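Local structure of Pbp related beta-lactamase (2QMI) at residues A[7-10]-A[11-15]; A[360-363]-A[364-367]. The protein is an octameric archaeal peptidase of the penicillin-binding protein and beta-lactamase family, thought to enclose its active sites within its own assembly. One frame throughout, in Å; residues are numbered along the deposited sequence.

Contact 1 (A[7-10]-A[11-15]); sequences ESFI and VEKMA
Ile-10 and Met-14 lie one helical turn apart on helix 3-16 and run alongside each other from the same face of the helix. Methyl CG2 of Ile-10 rests 3.9 Å from SD of Met-14. Their backbones are tied as well: Met-14 N donates to Ile-10 O at 3.1 Å. Phe-38 of strand 31-38 touches both side chains and also Val-11, so this face of the helix packs on the antiparallel sheet of the beta-lactamase-type domain.

Phe-9 and Lys-13 form the second pair, also at i and i+4. With CG trans to the backbone N (chi1 166°), the Phe-9 ring leans along the helix toward Lys-13. CG of Lys-13 lies over one face of this ring, while Tyr-340 stacks with the ring as well. The contact is CH-pi: Lys-13 CG is 4.0 Å from the Phe-9 ring centroid, 26° off the normal and shifted toward the rim. Lys-13 bends at chi2 (-57°), and its CE meets the rim, 3.6 Å from Phe-9 CE1. The bond from Lys-13 N to Phe-9 O, 3.1 Å long, closes the same turn.

Val-11 N donates to Glu-7 O at 3.0 Å. The helix serves the octamer too: Val-11 packs on Phe-142 of a second subunit, and Glu-12 OE2 pairs with Lys-374 of a third subunit.

The Lys-13 amine runs past the ring to a salt bridge with Glu-360. With CG and CE against the Phe-9 ring and the charge on the carboxylate, the whole lysine chain probably has little freedom.

Contact 2 (A[360-363]-A[364-367]); sequences ERIL and KKVE
Lys-364 reaches back along helix 355-364 to Glu-360, and the two side chains run next to each other. Lys-364 CB lies 3.6 Å from Arg-361 O. Lys-364 CG lies 3.3 Å from Glu-360 O, the same oxygen that accepts the backbone N-H of Lys-364. Further along the chain, Lys-364 CE lies 4.1 Å from Glu-360 OE1. A turn at chi4 (77°) then swings Lys-364 NZ onto Glu-360 OE1, in a salt bridge of 2.7 Å. Glu-16 takes the same NZ in a second salt bridge. Glu-360 OE1 also binds Lys-13, so one carboxylate oxygen is shared by two ammonium groups. This would probably favour the charged form of the glutamate.

Near here the backbone bonding shifts to i, i+3 before strand 368-371, the first of the closed eight-stranded antiparallel barrel of the octamerisation domain. Lys-365 N donates to Ile-362 O, and Val-366 N to Leu-363 O at 3.0 Å. In both the donor stands about 60° out of the carbonyl plane. Leu-363 and Val-366 pack on Val-388 and Ile-413 of the barrel strands.

Lys-365 runs fully extended, crossing Ile-362 at an angle. Lys-365 NZ lies 4.0 Å from methyl CD1 of Ile-362. The same Lys-365 NZ is at the edge of the Arg-361 guanidinium, 4.3 Å from Arg-361 NH1. Glu-410 forms a salt bridge with Arg-361 and a long, weak ion pair with Lys-365.

Contact 1 comes first along the chain, on helix 3-16 near the N-terminus. Contact 2 follows some 350 residues later, on helix 355-364 and in the chain leading to the barrel. Contact 1 belongs to the beta-lactamase-type region and contact 2 to the octamerisation region. The centres of contacts 1 and 2 are about 18 Å apart, and both lie on the same side of the chain's centre. They nevertheless meet directly: Lys-13 NZ lies 2.6 Å from Glu-360 OE1. This salt bridge between the two helices links the two regions within one subunit.

Contact 1 (A[7-10]-A[11-15])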
loop_
_atom_site.group_PDB
_atom_site.type_symbol
_atom_site.label_atom_id
_atom_site.label_comp_id
_atom_site.label_asym_id
_atom_site.label_seq_id
_atom_site.Cartn_x
_atom_site.Cartn_y
_atom_site.Cartn_z
ATOM N N GLU A 7 23.634 -40.223 1.327
ATOM C CA GLU A 7 24.118 -38.846 1.341
ATOM C C GLU A 7 23.440 -38.024 0.243
ATOM O O GLU A 7 23.046 -36.871 0.458
ATOM C CB GLU A 7 25.639 -38.825 1.164
ATOM C CG GLU A 7 26.364 -39.793 2.084
ATOM C CD GLU A 7 27.848 -39.492 2.230
ATOM O OE1 GLU A 7 28.507 -39.160 1.221
ATOM O OE2 GLU A 7 28.362 -39.600 3.363
ATOM N N SER A 8 23.302 -38.629 -0.935
ATOM C CA SER A 8 22.658 -37.974 -2.066
ATOM C C SER A 8 21.260 -37.536 -1.628
ATOM O O SER A 8 20.866 -36.379 -1.795
ATOM C CB SER A 8 22.552 -38.955 -3.241
ATOM O OG SER A 8 22.284 -38.282 -4.457
ATOM N N PHE A 9 20.522 -38.474 -1.051
ATOM C CA PHE A 9 19.170 -38.214 -0.575
ATOM C C PHE A 9 19.137 -37.055 0.420
ATOM O O PHE A 9 18.329 -36.129 0.295
ATOM C CB PHE A 9 18.616 -39.478 0.095
ATOM C CG PHE A 9 17.370 -39.246 0.906
ATOM C CD1 PHE A 9 16.150 -39.011 0.283
ATOM C CD2 PHE A 9 17.420 -39.277 2.297
ATOM C CE1 PHE A 9 14.998 -38.814 1.036
ATOM C CE2 PHE A 9 16.279 -39.082 3.055
ATOM C CZ PHE A 9 15.064 -38.852 2.425
ATOM N N ILE A 10 20.020 -37.124 1.412
ATOM C CA ILE A 10 20.099 -36.107 2.454
ATOM C C ILE A 10 20.353 -34.696 1.935
ATOM O O ILE A 10 19.666 -33.757 2.335
ATOM C CB ILE A 10 21.180 -36.487 3.494
ATOM C CG1 ILE A 10 20.726 -37.742 4.254
ATOM C CG2 ILE A 10 21.437 -35.327 4.452
ATOM C CD1 ILE A 10 21.791 -38.350 5.151
ATOM N N VAL A 11 21.320 -34.544 1.037
ATOM C CA VAL A 11 21.643 -33.233 0.498
ATOM C C VAL A 11 20.529 -32.649 -0.376
ATOM O O VAL A 11 20.362 -31.430 -0.453
ATOM C CB VAL A 11 22.956 -33.284 -0.304
ATOM C CG1 VAL A 11 23.224 -31.933 -0.967
ATOM C CG2 VAL A 11 24.107 -33.646 0.625
ATOM N N GLU A 12 19.769 -33.522 -1.030
ATOM C CA GLU A 12 18.678 -33.086 -1.885
ATOM C C GLU A 12 17.496 -32.610 -1.040
ATOM O O GLU A 12 16.810 -31.649 -1.405
ATOM C CB GLU A 12 18.242 -34.230 -2.815
ATOM C CG GLU A 12 19.377 -34.786 -3.685
ATOM C CD GLU A 12 18.900 -35.827 -4.688
ATOM O OE1 GLU A 12 18.279 -36.830 -4.272
ATOM O OE2 GLU A 12 19.149 -35.645 -5.900
ATOM N N LYS A 13 17.253 -33.278 0.084
ATOM C CA LYS A 13 16.152 -32.890 0.956
ATOM C C LYS A 13 16.432 -31.567 1.651
ATOM O O LYS A 13 15.530 -30.735 1.793
ATOM C CB LYS A 13 15.871 -33.979 1.998
ATOM C CG LYS A 13 15.138 -35.184 1.424
ATOM C CD LYS A 13 13.821 -34.748 0.774
ATOM C CE LYS A 13 13.114 -35.892 0.088
ATOM N NZ LYS A 13 11.909 -35.410 -0.651
ATOM N N MET A 14 17.678 -31.371 2.075
ATOM C CA MET A 14 18.066 -30.133 2.747
ATOM C C MET A 14 17.938 -28.946 1.797
ATOM O O MET A 14 17.482 -27.870 2.186
ATOM C CB MET A 14 19.504 -30.240 3.279
ATOM C CG MET A 14 19.662 -31.242 4.425
ATOM S SD MET A 14 21.370 -31.441 5.011
ATOM C CE MET A 14 21.476 -30.067 6.161
ATOM N N ALA A 15 18.347 -29.139 0.549
ATOM C CA ALA A 15 18.240 -28.075 -0.442
ATOM C C ALA A 15 16.761 -27.739 -0.668
ATOM O O ALA A 15 16.335 -26.594 -0.537
ATOM C CB ALA A 15 18.878 -28.516 -1.747
#

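Contact 2 (A[360-363]-A[364-367])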
loop_
_atom_site.group_PDB
_atom_site.type_symbol
_atom_site.label_atom_id
_atom_site.label_comp_id
_atom_site.label_asym_id
_atom_site.label_seq_id
_atom_site.Cartn_x
_atom_site.Cartn_y
_atom_site.Cartn_z
ATOM N N GLU A 360 5.363 -38.294 -1.882
ATOM C CA GLU A 360 5.812 -36.917 -2.070
ATOM C C GLU A 360 6.317 -36.685 -3.488
ATOM O O GLU A 360 6.075 -35.629 -4.077
ATOM C CB GLU A 360 6.937 -36.565 -1.102
ATOM C CG GLU A 360 7.300 -35.081 -1.120
ATOM C CD GLU A 360 8.779 -34.833 -0.884
ATOM O OE1 GLU A 360 9.577 -35.212 -1.776
ATOM O OE2 GLU A 360 9.140 -34.264 0.184
ATOM N N ARG A 361 7.042 -37.669 -4.019
ATOM C CA ARG A 361 7.594 -37.571 -5.365
ATOM C C ARG A 361 6.495 -37.619 -6.420
ATOM O O ARG A 361 6.504 -36.828 -7.357
ATOM C CB ARG A 361 8.600 -38.701 -5.621
ATOM C CG ARG A 361 9.171 -38.702 -7.038
ATOM C CD ARG A 361 10.275 -39.749 -7.211
ATOM N NE ARG A 361 9.882 -41.046 -6.656
ATOM C CZ ARG A 361 8.988 -41.864 -7.203
ATOM N NH1 ARG A 361 8.390 -41.534 -8.336
ATOM N NH2 ARG A 361 8.675 -43.006 -6.601
ATOM N N ILE A 362 5.553 -38.544 -6.264
ATOM C CA ILE A 362 4.450 -38.674 -7.217
ATOM C C ILE A 362 3.546 -37.438 -7.211
ATOM O O ILE A 362 3.152 -36.951 -8.265
ATOM C CB ILE A 362 3.587 -39.932 -6.923
ATOM C CG1 ILE A 362 4.464 -41.194 -6.957
ATOM C CG2 ILE A 362 2.469 -40.052 -7.947
ATOM C CD1 ILE A 362 5.357 -41.286 -8.177
ATOM N N LEU A 363 3.224 -36.928 -6.024
ATOM C CA LEU A 363 2.377 -35.745 -5.909
ATOM C C LEU A 363 3.021 -34.501 -6.515
ATOM O O LEU A 363 2.319 -33.636 -7.050
ATOM C CB LEU A 363 2.043 -35.468 -4.448
ATOM C CG LEU A 363 1.107 -36.478 -3.782
ATOM C CD1 LEU A 363 1.096 -36.245 -2.268
ATOM C CD2 LEU A 363 -0.301 -36.347 -4.377
ATOM N N LYS A 364 4.347 -34.397 -6.424
ATOM C CA LYS A 364 5.035 -33.232 -6.983
ATOM C C LYS A 364 4.769 -33.107 -8.474
ATOM O O LYS A 364 4.790 -32.010 -9.021
ATOM C CB LYS A 364 6.551 -33.313 -6.774
ATOM C CG LYS A 364 7.060 -32.829 -5.423
ATOM C CD LYS A 364 8.497 -32.279 -5.563
ATOM C CE LYS A 364 9.155 -31.972 -4.216
ATOM N NZ LYS A 364 9.622 -33.206 -3.517
ATOM N N LYS A 365 4.525 -34.239 -9.125
ATOM C CA LYS A 365 4.264 -34.261 -10.562
ATOM C C LYS A 365 2.931 -33.618 -10.957
ATOM O O LYS A 365 2.757 -33.159 -12.087
ATOM C CB LYS A 365 4.265 -35.704 -11.071
ATOM C CG LYS A 365 5.525 -36.518 -10.795
ATOM C CD LYS A 365 5.378 -37.891 -11.458
ATOM C CE LYS A 365 6.570 -38.816 -11.215
ATOM N NZ LYS A 365 6.312 -40.157 -11.840
ATOM N N VAL A 366 1.996 -33.592 -10.020
ATOM C CA VAL A 366 0.664 -33.068 -10.265
ATOM C C VAL A 366 0.508 -31.555 -10.120
ATOM O O VAL A 366 -0.508 -30.990 -10.538
ATOM C CB VAL A 366 -0.347 -33.832 -9.356
ATOM C CG1 VAL A 366 -1.507 -32.956 -8.963
ATOM C CG2 VAL A 366 -0.846 -35.065 -10.089
ATOM N N GLU A 367 1.510 -30.894 -9.545
ATOM C CA GLU A 367 1.454 -29.443 -9.376
ATOM C C GLU A 367 1.756 -28.752 -10.699
ATOM O O GLU A 367 2.532 -29.263 -11.514
ATOM C CB GLU A 367 2.461 -28.970 -8.323
ATOM C CG GLU A 367 2.263 -29.574 -6.933
ATOM C CD GLU A 367 3.292 -29.067 -5.932
ATOM O OE1 GLU A 367 4.498 -29.106 -6.265
ATOM O OE2 GLU A 367 2.896 -28.632 -4.823
#